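Local structure of putative carboxymuconolactone decarboxylase (Burkholderia xenovorans, 2QEU) at residues E81-G84 with I85-T89. The protein belongs to the carboxymuconolactone decarboxylase family of the AhpD-like clan and may have peroxiredoxin activity, though its exact reaction is not established. Sequence-based numbering, arbitrary orientation.
Sequences EPIG and IVNHT
Glu-81 and Ile-85 close the first turn of helix 82-94, a local contact at a capped helix N-terminus. Ile-85 N donates to Glu-81 O at 2.9 Å. Glu-81 is the N-cap, and in the conformer described, one of two, its carboxylate folds back over the start of the helix. Glu-81 OE1 accepts from Ile-83 N at 3.0 Å, and Glu-81 OE2 accepts from Gly-84 N. Both donors meet the carboxylate from above its plane.

The next turn continues with Asn-87 N to Ile-83 O, nearly straight at 172°, and His-88 N to Gly-84 O. The bond from Val-86 N to Pro-82 O is weak. Asn-87 CG lies beside its backbone N (chi1 -69°), which turns the amide back alongside Ile-83, with Asn-87 ND2 3.6 Å from Ile-83 CG2. Asn-87 OD1 also accepts a hydrogen bond from Arg-90. The His-88 ring hydrogen-bonds to His-69 through ND1 and, through NE2, to a bound citrate, probably from the crystallisation liquor. Ile-85 O accepts from Thr-89 N and Thr-89 OG1, which reach it from opposite faces of its plane.

Ile-85 and Thr-89 pack between Val-73 of helix 65-79 and Ala-125 of helix 122-137, while Met-25 of helix 10-25 touches Asn-87 and His-88.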
ATOM      1  N   GLU B  81       2.101   2.502 -11.912  0.50 10.49           N
ATOM      2  CA  GLU B  81       2.632   3.630 -12.666  0.50 10.79           C
ATOM      3  C   GLU B  81       2.749   3.184 -14.117  0.50 12.83           C
ATOM      4  O   GLU B  81       3.704   2.516 -14.482  0.50 11.58           O
ATOM      5  CB  GLU B  81       3.951   4.160 -12.119  0.50 12.97           C
ATOM      6  CG  GLU B  81       4.048   5.705 -12.307  0.50 24.72           C
ATOM      7  CD  GLU B  81       3.993   6.187 -13.777  0.50  9.73           C
ATOM      8  OE1 GLU B  81       2.900   6.458 -14.385  0.50 12.54           O
ATOM      9  OE2 GLU B  81       5.090   6.379 -14.294  0.50 21.39           O
ATOM     10  N   PRO B  82       1.710   3.470 -14.914  1.00 12.28           N
ATOM     11  CA  PRO B  82       1.627   3.051 -16.299  1.00 14.53           C
ATOM     12  C   PRO B  82       2.622   3.711 -17.266  1.00 11.78           C
ATOM     13  O   PRO B  82       2.996   3.096 -18.290  1.00 15.24           O
ATOM     14  CB  PRO B  82       0.188   3.383 -16.662  1.00 17.39           C
ATOM     15  CG  PRO B  82      -0.179   4.488 -15.772  1.00 16.17           C
ATOM     16  CD  PRO B  82       0.483   4.181 -14.487  1.00 14.97           C
ATOM     17  N   ILE B  83       3.026   4.957 -16.974  1.00 13.05           N
ATOM     18  CA  ILE B  83       4.023   5.632 -17.820  1.00 13.28           C
ATOM     19  C   ILE B  83       5.372   4.970 -17.578  1.00 11.97           C
ATOM     20  O   ILE B  83       6.037   4.534 -18.503  1.00 11.63           O
ATOM     21  CB  ILE B  83       4.106   7.156 -17.515  1.00 14.82           C
ATOM     22  CG1 ILE B  83       2.739   7.789 -17.773  1.00 19.38           C
ATOM     23  CG2 ILE B  83       5.191   7.810 -18.392  1.00 11.01           C
ATOM     24  CD1 ILE B  83       2.194   7.477 -19.113  1.00 26.67           C
ATOM     25  N   GLY B  84       5.750   4.883 -16.314  1.00 12.03           N
ATOM     26  CA  GLY B  84       6.966   4.210 -15.935  1.00  8.82           C
ATOM     27  C   GLY B  84       7.056   2.774 -16.382  1.00  8.34           C
ATOM     28  O   GLY B  84       8.115   2.344 -16.827  1.00  9.84           O
ATOM     29  N   ILE B  85       5.957   2.027 -16.297  1.00  8.78           N
ATOM     30  CA  ILE B  85       5.994   0.600 -16.661  1.00  7.73           C
ATOM     31  C   ILE B  85       6.348   0.448 -18.158  1.00  8.39           C
ATOM     32  O   ILE B  85       7.173  -0.395 -18.534  1.00  8.75           O
ATOM     33  CB  ILE B  85       4.712  -0.212 -16.278  1.00  5.79           C
ATOM     34  CG1 ILE B  85       5.110  -1.681 -16.108  1.00  9.08           C
ATOM     35  CG2 ILE B  85       3.594  -0.077 -17.360  1.00  7.74           C
ATOM     36  CD1 ILE B  85       4.023  -2.558 -15.674  1.00  6.94           C
ATOM     37  N   VAL B  86       5.785   1.309 -19.022  1.00  8.57           N
ATOM     38  CA  VAL B  86       6.098   1.241 -20.432  1.00  9.17           C
ATOM     39  C   VAL B  86       7.538   1.736 -20.636  1.00  9.50           C
ATOM     40  O   VAL B  86       8.285   1.106 -21.356  1.00  9.07           O
ATOM     41  CB  VAL B  86       5.091   2.063 -21.248  1.00  9.13           C
ATOM     42  CG1 VAL B  86       5.590   2.318 -22.684  1.00 11.42           C
ATOM     43  CG2 VAL B  86       3.742   1.381 -21.205  1.00 10.63           C
ATOM     44  N   ASN B  87       7.945   2.838 -19.986  1.00  8.68           N
ATOM     45  CA  ASN B  87       9.334   3.294 -20.115  1.00  9.61           C
ATOM     46  C   ASN B  87      10.388   2.229 -19.747  1.00  7.08           C
ATOM     47  O   ASN B  87      11.394   2.079 -20.443  1.00 10.97           O
ATOM     48  CB  ASN B  87       9.586   4.611 -19.345  1.00 10.18           C
ATOM     49  CG  ASN B  87       8.863   5.808 -19.984  1.00 14.89           C
ATOM     50  OD1 ASN B  87       8.575   5.793 -21.187  1.00 19.70           O
ATOM     51  ND2 ASN B  87       8.604   6.845 -19.195  1.00 15.91           N
ATOM     52  N   HIS B  88      10.162   1.518 -18.639  1.00  8.23           N
ATOM     53  CA  HIS B  88      11.074   0.451 -18.230  1.00  8.24           C
ATOM     54  C   HIS B  88      10.972  -0.815 -19.105  1.00  8.38           C
ATOM     55  O   HIS B  88      11.975  -1.546 -19.297  1.00 11.19           O
ATOM     56  CB  HIS B  88      10.932   0.158 -16.731  1.00  8.77           C
ATOM     57  CG  HIS B  88      11.493   1.240 -15.867  1.00  8.52           C
ATOM     58  ND1 HIS B  88      12.844   1.456 -15.743  1.00  6.81           N
ATOM     59  CD2 HIS B  88      10.887   2.185 -15.105  1.00 10.50           C
ATOM     60  CE1 HIS B  88      13.050   2.495 -14.957  1.00 13.37           C
ATOM     61  NE2 HIS B  88      11.882   2.966 -14.568  1.00 10.91           N
ATOM     62  N   THR B  89       9.787  -1.102 -19.644  1.00  7.04           N
ATOM     63  CA  THR B  89       9.646  -2.208 -20.602  1.00  6.92           C
ATOM     64  C   THR B  89      10.493  -1.912 -21.855  1.00  7.27           C
ATOM     65  O   THR B  89      11.262  -2.753 -22.320  1.00  9.47           O
ATOM     66  CB  THR B  89       8.190  -2.488 -20.990  1.00  8.03           C
ATOM     67  OG1 THR B  89       7.503  -2.906 -19.819  1.00  7.89           O
ATOM     68  CG2 THR B  89       8.083  -3.604 -22.079  1.00 10.24           C
TER
HETATM   69  O   HOH W   1       5.387   5.831 -21.217  1.00 31.91           O